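Local coordinates for protein alkane monooxygenase (Geobacillus thermodenitrificans, PDB 3B9O) that belongs to the luciferase-like monooxygenases, a flavin-dependent family of the TIM-barrel clan, and holds flavin mononucleotide in a pocket, at residues G286-H289 and D290-M293; L377-Y380 and V381-G384; E27-R30 and H31-T34. All blocks are in the same frame, centred on the assembly; numbering follows the deposited sequence.

Interaction 1. Residues G286-H289 and D290-M293; sequences GKTH and DEAM
G286 lays its backbone close against E291 and A292, where glycine fits because it has no CB, and the small, buried A292 tucks its methyl near G286 N. Next along, K287 gives its backbone N to E291 OE2 at 3.1 Å, reaching the oxygen from above the carboxylate plane. The lysine chain runs beside the glutamate in the same direction, but its charged NZ stays 6.1 Å from E291 OE1. T288 is the N-cap. Its OG1 takes the bond from E291 N (3.3 Å, 165°), because a chi1 of 66° sets the hydroxyl between the backbone N and the carbonyl carbon. T288 O accepts from A292 N at 3.3 Å. H289 opens the helix proper, and its O receives M293 N at 2.9 Å. Its ring makes an oblique Met-aromatic contact, M293 SD lying 4.3 Å from the ring centre. The segment turns strand 276-285 of the barrel into helix 289-302, with A292 and M293 resting on V353 of strand 350-354. T288 thus caps the helix, while the carboxylate of E291 reaches back past the cap to tie down a loop N-H, and its charge probably also suits the positive end of the helix dipole.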
loop_
_atom_site.group_PDB
_atom_site.type_symbol
_atom_site.label_atom_id
_atom_site.label_comp_id
_atom_site.label_asym_id
_atom_site.label_seq_id
_atom_site.Cartn_x
_atom_site.Cartn_y
_atom_site.Cartn_z
ATOM N N GLY A 286 6.511 20.418 14.536
ATOM C CA GLY A 286 7.606 21.240 15.068
ATOM C C GLY A 286 7.586 21.241 16.587
ATOM O O GLY A 286 6.617 20.823 17.218
ATOM N N LYS A 287 8.656 21.737 17.183
ATOM C CA LYS A 287 8.733 21.841 18.642
ATOM C C LYS A 287 7.710 22.831 19.177
ATOM O O LYS A 287 7.252 22.720 20.327
ATOM C CB LYS A 287 10.153 22.228 19.042
ATOM C CG LYS A 287 11.124 21.137 18.572
ATOM C CD LYS A 287 12.580 21.560 18.604
ATOM C CE LYS A 287 13.329 20.667 19.559
ATOM N NZ LYS A 287 12.762 20.862 20.931
ATOM N N THR A 288 7.339 23.778 18.331
ATOM C CA THR A 288 6.367 24.794 18.695
ATOM C C THR A 288 5.405 24.909 17.547
ATOM O O THR A 288 5.709 24.487 16.433
ATOM C CB THR A 288 7.040 26.175 18.950
ATOM O OG1 THR A 288 7.603 26.663 17.727
ATOM C CG2 THR A 288 8.114 26.054 20.017
ATOM N N HIS A 289 4.233 25.479 17.799
ATOM C CA HIS A 289 3.287 25.670 16.724
ATOM C C HIS A 289 3.891 26.492 15.575
ATOM O O HIS A 289 3.700 26.142 14.400
ATOM C CB HIS A 289 1.994 26.328 17.235
ATOM C CG HIS A 289 0.887 26.337 16.229
ATOM N ND1 HIS A 289 0.195 25.195 15.880
ATOM C CD2 HIS A 289 0.330 27.346 15.525
ATOM C CE1 HIS A 289 -0.724 25.501 14.983
ATOM N NE2 HIS A 289 -0.662 26.798 14.750
ATOM N N ASP A 290 4.595 27.587 15.899
ATOM C CA ASP A 290 5.188 28.472 14.864
ATOM C C ASP A 290 6.139 27.701 13.930
ATOM O O ASP A 290 6.162 27.944 12.728
ATOM C CB ASP A 290 5.960 29.668 15.502
ATOM C CG ASP A 290 5.038 30.900 15.859
ATOM O OD1 ASP A 290 3.886 31.046 15.315
ATOM O OD2 ASP A 290 5.485 31.749 16.696
ATOM N N GLU A 291 6.961 26.820 14.508
ATOM C CA GLU A 291 7.841 25.934 13.721
ATOM C C GLU A 291 7.075 25.099 12.707
ATOM O O GLU A 291 7.446 25.060 11.528
ATOM C CB GLU A 291 8.631 25.001 14.619
ATOM C CG GLU A 291 9.794 25.650 15.331
ATOM C CD GLU A 291 10.778 24.620 15.872
ATOM O OE1 GLU A 291 11.645 25.051 16.679
ATOM O OE2 GLU A 291 10.665 23.388 15.522
ATOM N N ALA A 292 6.010 24.438 13.169
ATOM C CA ALA A 292 5.124 23.672 12.300
ATOM C C ALA A 292 4.555 24.548 11.199
ATOM O O ALA A 292 4.596 24.167 10.041
ATOM C CB ALA A 292 3.986 23.033 13.112
ATOM N N MET A 293 4.048 25.739 11.554
ATOM C CA MET A 293 3.378 26.597 10.588
ATOM C C MET A 293 4.397 27.099 9.555
ATOM O O MET A 293 4.085 27.261 8.386
ATOM C CB MET A 293 2.643 27.772 11.263
ATOM C CG MET A 293 1.386 27.381 12.081
ATOM S SD MET A 293 0.198 26.386 11.126
ATOM C CE MET A 293 -0.514 27.670 10.099
#

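Interaction 2. Residues L377-Y380 and V381-G384; sequences LVQY and VSPG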
loop_
_atom_site.group_PDB
_atom_site.type_symbol
_atom_site.label_atom_id
_atom_site.label_comp_id
_atom_site.label_asym_id
_atom_site.label_seq_id
_atom_site.Cartn_x
_atom_site.Cartn_y
_atom_site.Cartn_z
ATOM N N LEU A 377 1.887 6.950 6.494
ATOM C CA LEU A 377 2.404 8.306 6.556
ATOM C C LEU A 377 2.825 8.838 5.157
ATOM O O LEU A 377 3.796 8.366 4.537
ATOM C CB LEU A 377 3.528 8.423 7.600
ATOM C CG LEU A 377 4.228 9.786 7.794
ATOM C CD1 LEU A 377 3.259 10.893 8.221
ATOM C CD2 LEU A 377 5.335 9.645 8.825
ATOM N N VAL A 378 2.079 9.850 4.716
ATOM C CA VAL A 378 2.236 10.496 3.443
ATOM C C VAL A 378 3.317 11.584 3.571
ATOM O O VAL A 378 3.349 12.327 4.578
ATOM C CB VAL A 378 0.876 11.151 2.977
ATOM C CG1 VAL A 378 1.021 11.812 1.589
ATOM C CG2 VAL A 378 -0.267 10.096 2.963
ATOM N N GLN A 379 4.176 11.682 2.554
ATOM C CA GLN A 379 5.276 12.653 2.558
ATOM C C GLN A 379 4.950 13.958 1.822
ATOM O O GLN A 379 4.352 13.933 0.762
ATOM C CB GLN A 379 6.508 12.037 1.903
ATOM C CG GLN A 379 7.002 10.747 2.586
ATOM C CD GLN A 379 8.165 10.146 1.815
ATOM O OE1 GLN A 379 7.992 9.178 1.074
ATOM N NE2 GLN A 379 9.333 10.731 1.952
ATOM N N TYR A 380 5.373 15.079 2.394
ATOM C CA TYR A 380 5.444 16.336 1.663
ATOM C C TYR A 380 6.868 16.578 1.169
ATOM O O TYR A 380 7.062 17.175 0.113
ATOM C CB TYR A 380 5.055 17.521 2.547
ATOM C CG TYR A 380 3.590 17.642 2.856
ATOM C CD1 TYR A 380 2.641 17.771 1.845
ATOM C CD2 TYR A 380 3.152 17.699 4.175
ATOM C CE1 TYR A 380 1.258 17.908 2.139
ATOM C CE2 TYR A 380 1.785 17.842 4.483
ATOM C CZ TYR A 380 0.849 17.951 3.449
ATOM O OH TYR A 380 -0.499 18.072 3.740
ATOM N N VAL A 381 7.855 16.155 1.966
ATOM C CA VAL A 381 9.252 16.281 1.563
ATOM C C VAL A 381 10.006 15.033 2.004
ATOM O O VAL A 381 9.688 14.444 3.045
ATOM C CB VAL A 381 9.884 17.662 2.088
ATOM C CG1 VAL A 381 10.050 17.662 3.595
ATOM C CG2 VAL A 381 11.185 17.943 1.442
ATOM N N SER A 382 10.955 14.599 1.178
ATOM C CA SER A 382 11.847 13.482 1.501
ATOM C C SER A 382 13.281 13.963 1.777
ATOM O O SER A 382 13.887 14.608 0.940
ATOM C CB SER A 382 11.871 12.495 0.339
ATOM O OG SER A 382 10.546 12.076 0.038
ATOM N N PRO A 383 13.872 13.543 2.904
ATOM C CA PRO A 383 13.317 12.711 3.969
ATOM C C PRO A 383 12.711 13.484 5.148
ATOM O O PRO A 383 12.412 12.867 6.162
ATOM C CB PRO A 383 14.562 11.946 4.459
ATOM C CG PRO A 383 15.639 12.990 4.357
ATOM C CD PRO A 383 15.310 13.785 3.101
ATOM N N GLY A 384 12.531 14.800 5.003
ATOM C CA GLY A 384 12.083 15.657 6.085
ATOM C C GLY A 384 10.802 15.186 6.778
ATOM O O GLY A 384 10.743 15.149 8.016
#
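Q379 and S382 both swing their first side-chain bond anti to the carbonyl carbon, with chi1 of -58° and -56°, and this brings the end of the glutamine to the serine hydroxyl. Beyond CG the glutamine chain is extended, long enough to span the turn: Q379 CD lies 3.5 Å from S382 OG. The glutamine also packs against T385 and F386 of helix 384-399. The serine hydroxyl is short and compact, and its stronger partner is R30 of another loop. Between these two residues the chain turns at Y380 and V381. The tyrosine ring leads away from the turn, where it packs against strand 276-285 and its hydroxyl bonds to L344 O. V381 is branched and buried. Its backbone N finds no partner in the model, probably a cost of the bend, whereas its CG1, with a chi1 of 70°, rests 3.8 Å from G384 CA, a place where glycine suits because it carries no CB. The peptide bond before P383 is cis, which probably helps turn the chain, and P383 is then the N-cap residue of the next helix. This is a beta-alpha loop of a TIM barrel, leaving the carboxyl end of strand 374-378 and entering helix 384-399. Such loops commonly shape the active-site end of the barrel, consistent with flavin mononucleotide about 13 Å from the side chain of Q379.

Interaction 3. Residues E27-R30 and H31-T34; sequences ENQR and HRYT
Q29 and R32 meet in a short 3-10 turn, set in the loop that links strand 6-12 of the TIM barrel to helix 36-48. The close-packed part is formed by Q29, R30 and R32. R32 N reaches back to Q29 O at 2.9 Å and Y33 N to R30 O at 3.2 Å, the three-residue spacing that defines a 3-10 turn, and both donors lie well above the carbonyl planes. The side chains of Q29 and R32 run alongside each other in the same direction, so that R32 CD packs 4.0 Å from Q29 CB. Arginine fits here because its aliphatic part covers the glutamine while its guanidinium goes on to salt bridges with D35 and E41. R30 is buried, its guanidinium paired with E11 and bonded to V15 O. The solvent side is looser. There H31, exposed, has a chi1 of 52° that folds its ring back toward the preceding residues, where NE2 gives only a weak bond to N28 O at 3.4 Å, with the oxygen at the ring edge. One face of the same ring is overlaid by R32 CG, 4.1 Å above its plane and offset toward the rim. Back on the packed side, Y33, which touches N13, V15 and P81, brings a ring edge to a carbonyl: its CD2 stands 3.5 Å from R30 O, the oxygen that also accepts Y33 N.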
loop_
_atom_site.group_PDB
_atom_site.type_symbol
_atom_site.label_atom_id
_atom_site.label_comp_id
_atom_site.label_asym_id
_atom_site.label_seq_id
_atom_site.Cartn_x
_atom_site.Cartn_y
_atom_site.Cartn_z
ATOM N N GLU A 27 15.055 21.146 0.089
ATOM C CA GLU A 27 15.419 20.123 1.052
ATOM C C GLU A 27 15.098 18.710 0.543
ATOM O O GLU A 27 15.491 17.742 1.156
ATOM C CB GLU A 27 14.739 20.382 2.407
ATOM C CG GLU A 27 15.308 21.574 3.202
ATOM C CD GLU A 27 16.763 21.379 3.646
ATOM O OE1 GLU A 27 17.644 22.097 3.118
ATOM O OE2 GLU A 27 17.037 20.506 4.510
ATOM N N ASN A 28 14.440 18.616 -0.607
ATOM C CA ASN A 28 13.851 17.373 -1.085
ATOM C C ASN A 28 14.858 16.482 -1.787
ATOM O O ASN A 28 15.898 16.935 -2.252
ATOM C CB ASN A 28 12.676 17.711 -2.033
ATOM C CG ASN A 28 11.518 16.732 -1.915
ATOM O OD1 ASN A 28 10.383 17.007 -2.358
ATOM N ND2 ASN A 28 11.786 15.604 -1.317
ATOM N N GLN A 29 14.536 15.200 -1.860
ATOM C CA GLN A 29 15.414 14.190 -2.417
ATOM C C GLN A 29 14.711 13.262 -3.423
ATOM O O GLN A 29 15.212 12.167 -3.662
ATOM C CB GLN A 29 16.036 13.389 -1.264
ATOM C CG GLN A 29 17.129 14.178 -0.565
ATOM C CD GLN A 29 17.865 13.412 0.507
ATOM O OE1 GLN A 29 18.463 14.029 1.383
ATOM N NE2 GLN A 29 17.840 12.078 0.448
ATOM N N ARG A 30 13.571 13.695 -3.979
ATOM C CA ARG A 30 12.808 12.941 -4.982
ATOM C C ARG A 30 13.607 12.557 -6.228
ATOM O O ARG A 30 13.337 11.515 -6.818
ATOM C CB ARG A 30 11.554 13.706 -5.472
ATOM C CG ARG A 30 10.494 13.979 -4.409
ATOM C CD ARG A 30 10.253 12.794 -3.486
ATOM N NE ARG A 30 9.861 11.549 -4.160
ATOM C CZ ARG A 30 9.711 10.372 -3.540
ATOM N NH1 ARG A 30 9.921 10.269 -2.224
ATOM N NH2 ARG A 30 9.383 9.278 -4.249
ATOM N N HIS A 31 14.547 13.419 -6.626
ATOM C CA HIS A 31 15.455 13.137 -7.742
ATOM C C HIS A 31 16.404 11.974 -7.431
ATOM O O HIS A 31 17.045 11.478 -8.349
ATOM C CB HIS A 31 16.245 14.405 -8.144
ATOM C CG HIS A 31 16.923 15.064 -6.977
ATOM N ND1 HIS A 31 18.281 14.995 -6.765
ATOM C CD2 HIS A 31 16.411 15.712 -5.902
ATOM C CE1 HIS A 31 18.581 15.586 -5.619
ATOM N NE2 HIS A 31 17.461 16.011 -5.073
ATOM N N ARG A 32 16.498 11.552 -6.159
ATOM C CA ARG A 32 17.297 10.371 -5.765
ATOM C C ARG A 32 16.578 9.030 -5.980
ATOM O O ARG A 32 17.117 7.976 -5.639
ATOM C CB ARG A 32 17.751 10.460 -4.296
ATOM C CG ARG A 32 18.633 11.697 -4.012
ATOM C CD ARG A 32 19.274 11.594 -2.658
ATOM N NE ARG A 32 20.236 10.473 -2.554
ATOM C CZ ARG A 32 20.497 9.806 -1.424
ATOM N NH1 ARG A 32 19.890 10.134 -0.316
ATOM N NH2 ARG A 32 21.377 8.815 -1.394
ATOM N N TYR A 33 15.376 9.056 -6.534
ATOM C CA TYR A 33 14.600 7.819 -6.644
ATOM C C TYR A 33 15.368 6.782 -7.487
ATOM O O TYR A 33 15.177 5.591 -7.312
ATOM C CB TYR A 33 13.171 8.053 -7.194
ATOM C CG TYR A 33 13.113 8.050 -8.683
ATOM C CD1 TYR A 33 12.700 6.910 -9.390
ATOM C CD2 TYR A 33 13.532 9.176 -9.404
ATOM C CE1 TYR A 33 12.681 6.907 -10.790
ATOM C CE2 TYR A 33 13.518 9.176 -10.811
ATOM C CZ TYR A 33 13.109 8.066 -11.477
ATOM O OH TYR A 33 13.163 8.113 -12.834
ATOM N N THR A 34 16.260 7.255 -8.371
ATOM C CA THR A 34 17.095 6.378 -9.200
ATOM C C THR A 34 18.333 5.819 -8.464
ATOM O O THR A 34 19.015 4.931 -9.000
ATOM C CB THR A 34 17.561 7.078 -10.492
ATOM O OG1 THR A 34 18.204 8.321 -10.150
ATOM C CG2 THR A 34 16.386 7.310 -11.476
#

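From the N terminus the chain first makes interaction 3, in the loop between strand 6-12 and helix 36-48, then interaction 1, between strand 276-285 and helix 289-302, and finally interaction 2, between strand 374-378 and helix 384-399. Interaction 1 caps the start of its helix, while the other two close turns within their loops; they follow in series, neither nesting nor crossing. Strand 374-378 pairs with both 6-12 and 276-285, so the three loops leave neighbouring strands of the barrel. Interactions 2 and 3 touch, with S382 OG 3.0 Å from R30 NH1 and V381 CG2 packed on N28, which joins the last of these loops to the first. Interaction 1 stands apart, its centre about 16 Å from that of interaction 2.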